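Similar to phosphinothricin acetyltransferase (Bacillus subtilis, PDB 1VHS) probably inactivates the antibiotic phosphinothricin by acetylating it, with acetyl-CoA as donor, acting as a GNAT-fold acetyltransferase. Local coordinates at residues M119-G124 and L157-R162; E50-Y55 and F70-G75. All blocks are in the same frame, centred on the assembly; numbering follows the deposited sequence. Where two conformers were deposited one is given.

Contact 1: M119-G124 and L157-R162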
loop_
_atom_site.group_PDB
_atom_site.type_symbol
_atom_site.label_atom_id
_atom_site.label_comp_id
_atom_site.label_asym_id
_atom_site.label_seq_id
_atom_site.Cartn_x
_atom_site.Cartn_y
_atom_site.Cartn_z
HETATM N N MSE A 119 -8.530 -3.446 4.280
HETATM C CA MSE A 119 -8.422 -2.092 4.811
HETATM C C MSE A 119 -7.211 -1.348 4.250
HETATM O O MSE A 119 -6.203 -1.956 3.883
HETATM C CB MSE A 119 -8.313 -2.131 6.342
HETATM C CG MSE A 119 -9.608 -2.487 7.049
HETATM SE SE MSE A 119 -9.377 -2.503 8.985
HETATM C CE MSE A 119 -8.520 -4.163 9.095
ATOM N N ALA A 120 -7.324 -0.024 4.199
ATOM C CA ALA A 120 -6.256 0.833 3.708
ATOM C C ALA A 120 -6.044 1.965 4.705
ATOM O O ALA A 120 -7.007 2.562 5.182
ATOM C CB ALA A 120 -6.630 1.413 2.334
ATOM N N PHE A 121 -4.785 2.247 5.022
ATOM C CA PHE A 121 -4.435 3.310 5.966
ATOM C C PHE A 121 -3.938 4.498 5.161
ATOM O O PHE A 121 -2.861 4.451 4.560
ATOM C CB PHE A 121 -3.346 2.820 6.929
ATOM C CG PHE A 121 -3.817 1.760 7.887
ATOM C CD1 PHE A 121 -4.396 0.584 7.420
ATOM C CD2 PHE A 121 -3.692 1.943 9.262
ATOM C CE1 PHE A 121 -4.846 -0.395 8.305
ATOM C CE2 PHE A 121 -4.139 0.968 10.159
ATOM C CZ PHE A 121 -4.717 -0.204 9.676
ATOM N N ILE A 122 -4.733 5.565 5.157
ATOM C CA ILE A 122 -4.434 6.757 4.385
ATOM C C ILE A 122 -4.502 8.020 5.228
ATOM O O ILE A 122 -5.444 8.217 5.997
ATOM C CB ILE A 122 -5.446 6.886 3.205
ATOM C CG1 ILE A 122 -5.441 5.593 2.379
ATOM C CG2 ILE A 122 -5.103 8.092 2.344
ATOM C CD1 ILE A 122 -6.584 5.486 1.366
ATOM N N PHE A 123 -3.502 8.884 5.089
ATOM C CA PHE A 123 -3.507 10.136 5.839
ATOM C C PHE A 123 -4.744 10.958 5.490
ATOM O O PHE A 123 -5.149 11.022 4.329
ATOM C CB PHE A 123 -2.250 10.938 5.530
ATOM C CG PHE A 123 -1.022 10.410 6.202
ATOM C CD1 PHE A 123 0.197 10.398 5.537
ATOM C CD2 PHE A 123 -1.078 9.942 7.511
ATOM C CE1 PHE A 123 1.345 9.925 6.165
ATOM C CE2 PHE A 123 0.065 9.466 8.148
ATOM C CZ PHE A 123 1.278 9.457 7.473
ATOM N N GLY A 124 -5.337 11.586 6.502
ATOM C CA GLY A 124 -6.534 12.384 6.289
ATOM C C GLY A 124 -6.423 13.496 5.259
ATOM O O GLY A 124 -7.425 13.884 4.656
ATOM N N LEU A 157 -4.881 9.918 10.700
ATOM C CA LEU A 157 -4.807 8.696 9.912
ATOM C C LEU A 157 -6.232 8.196 9.724
ATOM O O LEU A 157 -6.953 7.973 10.699
ATOM C CB LEU A 157 -3.992 7.617 10.630
ATOM C CG LEU A 157 -3.857 6.321 9.818
ATOM C CD1 LEU A 157 -2.995 6.585 8.573
ATOM C CD2 LEU A 157 -3.231 5.231 10.682
ATOM N N LYS A 158 -6.657 8.058 8.474
ATOM C CA LYS A 158 -7.983 7.538 8.205
ATOM C C LYS A 158 -7.862 6.076 7.818
ATOM O O LYS A 158 -6.898 5.671 7.159
ATOM C CB LYS A 158 -8.665 8.304 7.066
ATOM C CG LYS A 158 -9.332 9.589 7.509
ATOM C CD LYS A 158 -10.212 10.168 6.407
ATOM C CE LYS A 158 -10.982 11.374 6.922
ATOM N NZ LYS A 158 -12.049 11.784 5.967
ATOM N N ILE A 159 -8.828 5.277 8.248
ATOM C CA ILE A 159 -8.837 3.865 7.906
ATOM C C ILE A 159 -10.055 3.647 7.022
ATOM O O ILE A 159 -11.179 3.957 7.423
ATOM C CB ILE A 159 -8.986 2.954 9.147
ATOM C CG1 ILE A 159 -7.888 3.268 10.165
ATOM C CG2 ILE A 159 -8.896 1.482 8.725
ATOM C CD1 ILE A 159 -6.512 3.359 9.575
ATOM N N LEU A 160 -9.825 3.148 5.812
ATOM C CA LEU A 160 -10.918 2.875 4.889
ATOM C C LEU A 160 -11.022 1.371 4.757
ATOM O O LEU A 160 -10.010 0.662 4.748
ATOM C CB LEU A 160 -10.642 3.502 3.519
ATOM C CG LEU A 160 -11.055 4.964 3.327
ATOM C CD1 LEU A 160 -10.432 5.850 4.378
ATOM C CD2 LEU A 160 -10.637 5.406 1.929
ATOM N N GLY A 161 -12.244 0.871 4.671
ATOM C CA GLY A 161 -12.394 -0.558 4.556
ATOM C C GLY A 161 -13.444 -0.975 3.560
ATOM O O GLY A 161 -14.320 -0.200 3.191
ATOM N N ARG A 162 -13.335 -2.216 3.114
ATOM C CA ARG A 162 -14.300 -2.760 2.182
ATOM C C ARG A 162 -14.426 -4.249 2.381
ATOM O O ARG A 162 -13.420 -4.953 2.476
ATOM C CB ARG A 162 -13.893 -2.500 0.734
ATOM C CG ARG A 162 -14.803 -3.281 -0.212
ATOM C CD ARG A 162 -14.565 -2.993 -1.653
ATOM N NE ARG A 162 -15.271 -3.976 -2.473
ATOM C CZ ARG A 162 -15.038 -4.159 -3.764
ATOM N NH1 ARG A 162 -15.711 -5.085 -4.438
ATOM N NH2 ARG A 162 -14.133 -3.410 -4.377
HETATM O O HOH W 1 -9.945 13.828 4.704
#
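Strands 117-123 and 153-163 run antiparallel in the mixed sheet of this GNAT fold, and their pairing is a worked example of a ladder with two unlike faces. Two hydrogen-bonded pairs form the rungs. Ala120 and Leu160 exchange both N-H groups, the bond from Leu160 N to Ala120 O (2.9 Å) being almost straight at 174°. Ile122 and Lys158 do the same, but Lys158 N comes to Ile122 O from above the carbonyl plane, at 2.8 Å. The buried, helix-covered face carries Ala120, Ile122 and Leu160, with Phe133 and Leu130 of helix 127-135 packed on it; here Ile122 CD1 meets Leu160 CD2 at 4.1 Å, the two side chains crossing at about a right angle. Ile122 also lies near Asn126, predicted to bind acetyl-CoA. On the other face Phe121, an exposed residue, lies alongside Ile159 and points the same way. In the conformer given, CD1 of Ile159 lies over one face of the Phe121 ring, a CH-pi placement, while Leu157 CD2 reaches the ring's edge at Phe121 CD2 (3.6 Å). The solvent side is at Gly124 and the partly exposed Lys158, which starts from the helix-covered face and runs out extended to a salt bridge with Glu140. There a water accepts from Lys158 NZ at 3.2 Å and donates to Gly124 O at 2.5 Å.

Contact 2: E50-Y55 and F70-G75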
loop_
_atom_site.group_PDB
_atom_site.type_symbol
_atom_site.label_atom_id
_atom_site.label_comp_id
_atom_site.label_asym_id
_atom_site.label_seq_id
_atom_site.Cartn_x
_atom_site.Cartn_y
_atom_site.Cartn_z
ATOM N N GLU A 50 2.530 -16.569 0.670
ATOM C CA GLU A 50 1.799 -16.941 -0.530
ATOM C C GLU A 50 0.382 -16.375 -0.516
ATOM O O GLU A 50 -0.177 -16.074 -1.568
ATOM C CB GLU A 50 1.754 -18.464 -0.660
ATOM C CG GLU A 50 1.109 -18.953 -1.942
ATOM C CD GLU A 50 1.281 -20.444 -2.144
ATOM O OE1 GLU A 50 2.440 -20.910 -2.119
ATOM O OE2 GLU A 50 0.263 -21.146 -2.332
ATOM N N SER A 51 -0.192 -16.230 0.675
ATOM C CA SER A 51 -1.546 -15.697 0.814
ATOM C C SER A 51 -1.569 -14.183 1.047
ATOM O O SER A 51 -2.588 -13.534 0.826
ATOM C CB SER A 51 -2.283 -16.401 1.962
ATOM O OG SER A 51 -1.715 -16.076 3.220
ATOM N N ARG A 52 -0.446 -13.629 1.500
ATOM C CA ARG A 52 -0.324 -12.189 1.755
ATOM C C ARG A 52 0.968 -11.745 1.076
ATOM O O ARG A 52 1.987 -11.496 1.719
ATOM C CB ARG A 52 -0.274 -11.936 3.260
ATOM C CG ARG A 52 -1.542 -12.414 3.979
ATOM C CD ARG A 52 -2.753 -11.575 3.585
ATOM N NE ARG A 52 -3.990 -12.032 4.223
ATOM C CZ ARG A 52 -4.775 -12.994 3.749
ATOM N NH1 ARG A 52 -5.875 -13.333 4.411
ATOM N NH2 ARG A 52 -4.477 -13.614 2.612
ATOM N N PRO A 53 0.928 -11.632 -0.253
ATOM C CA PRO A 53 2.102 -11.239 -1.027
ATOM C C PRO A 53 2.375 -9.782 -1.328
ATOM O O PRO A 53 1.575 -8.885 -1.052
ATOM C CB PRO A 53 1.936 -12.047 -2.304
ATOM C CG PRO A 53 0.452 -11.986 -2.522
ATOM C CD PRO A 53 -0.170 -12.070 -1.136
ATOM N N LEU A 54 3.556 -9.583 -1.896
ATOM C CA LEU A 54 4.026 -8.288 -2.331
ATOM C C LEU A 54 4.163 -8.432 -3.837
ATOM O O LEU A 54 4.851 -9.336 -4.317
ATOM C CB LEU A 54 5.395 -7.973 -1.722
ATOM C CG LEU A 54 6.031 -6.671 -2.215
ATOM C CD1 LEU A 54 5.136 -5.498 -1.828
ATOM C CD2 LEU A 54 7.421 -6.507 -1.604
ATOM N N TYR A 55 3.475 -7.573 -4.579
ATOM C CA TYR A 55 3.550 -7.593 -6.033
ATOM C C TYR A 55 4.236 -6.327 -6.509
ATOM O O TYR A 55 4.084 -5.271 -5.905
ATOM C CB TYR A 55 2.160 -7.620 -6.665
ATOM C CG TYR A 55 1.349 -8.852 -6.370
ATOM C CD1 TYR A 55 0.546 -8.923 -5.232
ATOM C CD2 TYR A 55 1.383 -9.952 -7.223
ATOM C CE1 TYR A 55 -0.205 -10.056 -4.953
ATOM C CE2 TYR A 55 0.634 -11.097 -6.949
ATOM C CZ TYR A 55 -0.155 -11.141 -5.813
ATOM O OH TYR A 55 -0.879 -12.275 -5.522
ATOM N N PHE A 70 0.133 -6.832 0.517
ATOM C CA PHE A 70 -0.997 -7.292 1.317
ATOM C C PHE A 70 -0.360 -7.682 2.647
ATOM O O PHE A 70 0.638 -8.400 2.677
ATOM C CB PHE A 70 -1.689 -8.505 0.699
ATOM C CG PHE A 70 -2.498 -8.179 -0.522
ATOM C CD1 PHE A 70 -1.933 -8.258 -1.790
ATOM C CD2 PHE A 70 -3.816 -7.758 -0.398
ATOM C CE1 PHE A 70 -2.674 -7.916 -2.924
ATOM C CE2 PHE A 70 -4.570 -7.412 -1.524
ATOM C CZ PHE A 70 -3.996 -7.492 -2.789
ATOM N N GLU A 71 -0.917 -7.191 3.744
ATOM C CA GLU A 71 -0.354 -7.495 5.052
ATOM C C GLU A 71 -1.422 -7.929 6.029
ATOM O O GLU A 71 -2.590 -7.568 5.885
ATOM C CB GLU A 71 0.394 -6.271 5.579
ATOM C CG GLU A 71 1.639 -5.943 4.760
ATOM C CD GLU A 71 2.195 -4.568 5.052
ATOM O OE1 GLU A 71 2.353 -4.229 6.245
ATOM O OE2 GLU A 71 2.485 -3.829 4.086
ATOM N N THR A 72 -1.021 -8.726 7.015
ATOM C CA THR A 72 -1.953 -9.207 8.025
ATOM C C THR A 72 -2.393 -8.043 8.894
ATOM O O THR A 72 -1.650 -7.072 9.065
ATOM C CB THR A 72 -1.297 -10.257 8.939
ATOM O OG1 THR A 72 -0.191 -9.661 9.629
ATOM C CG2 THR A 72 -0.804 -11.431 8.128
ATOM N N PHE A 73 -3.602 -8.131 9.434
ATOM C CA PHE A 73 -4.103 -7.078 10.307
ATOM C C PHE A 73 -3.593 -7.370 11.710
ATOM O O PHE A 73 -2.996 -6.513 12.362
ATOM C CB PHE A 73 -5.632 -7.055 10.312
ATOM C CG PHE A 73 -6.215 -6.123 11.334
ATOM C CD1 PHE A 73 -6.031 -4.750 11.229
ATOM C CD2 PHE A 73 -6.923 -6.625 12.423
ATOM C CE1 PHE A 73 -6.544 -3.884 12.198
ATOM C CE2 PHE A 73 -7.440 -5.772 13.396
ATOM C CZ PHE A 73 -7.250 -4.398 13.283
ATOM N N TYR A 74 -3.836 -8.596 12.164
ATOM C CA TYR A 74 -3.400 -9.031 13.483
ATOM C C TYR A 74 -3.053 -10.514 13.430
ATOM O O TYR A 74 -3.833 -11.324 12.919
ATOM C CB TYR A 74 -4.505 -8.798 14.517
ATOM C CG TYR A 74 -4.041 -8.967 15.948
ATOM C CD1 TYR A 74 -3.124 -8.082 16.512
ATOM C CD2 TYR A 74 -4.507 -10.021 16.732
ATOM C CE1 TYR A 74 -2.681 -8.240 17.824
ATOM C CE2 TYR A 74 -4.069 -10.191 18.046
ATOM C CZ TYR A 74 -3.156 -9.296 18.584
ATOM O OH TYR A 74 -2.715 -9.460 19.878
ATOM N N GLY A 75 -1.883 -10.860 13.957
ATOM C CA GLY A 75 -1.440 -12.243 13.962
ATOM C C GLY A 75 -2.279 -13.140 14.853
ATOM O O GLY A 75 -1.780 -13.726 15.811
#
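In the beta hairpin of strands 54-58 and 64-72, part of the GNAT sheet, this contact lies where the two strands part and illustrates how one aromatic residue can be the largest contributor to an interface. The Phe70 side chain starts toward the 50-55 segment, its CG anti to the carbonyl carbon (chi1 -73°), and the ring comes down beside Pro53 and Tyr55. Pro53 O lies in the plane of that ring, at its edge, 3.6 Å from Phe70 CD1. The same oxygen accepts the backbone N-H of Phe70 at 3.0 Å, in the carbonyl plane and with an angle of 161° at the hydrogen, so the carbonyl that takes the N-H also lies against the ring edge. Tyr55 crosses Phe70 obliquely, with Tyr55 CE1 3.8 Å from Phe70 CE1. Around them Ala106 and Ile109 of helix 98-109 pack on Phe70, and Ile109 also touches Tyr55, which places both rings in the layer between sheet and helix. Arg52 turns another way: its CB approaches Phe70 O to 3.7 Å, and the chain bends at chi2 (-68°), bringing its guanidinium back to the carbonyl of the preceding residue, Ser51. There Arg52 NH2 also bonds to Leu113 O, and its bond to Ser51 O, 2.6 Å long, lies in the guanidinium plane yet meets that oxygen from above the carbonyl plane.

Contacts 1 and 2 belong to one sheet, their centres about 17 Å apart, and show how pairing depends on place. Contact 1 joins strands well separated in sequence and is mostly buried, held by four backbone bonds; contact 2 joins neighbouring strands of a hairpin, is only partly buried and relies on a single backbone bond across it, with aromatic packing beside it. Helix 127-135 covers one face of contact 1, whereas helix 98-109 packs on the aromatic side chains of contact 2. The polar groups differ too: a partly exposed lysine with its acid and water in one, an arginine on main-chain oxygens in the other. They touch where selenomethionine Met119 CE packs on Phe73 CD1.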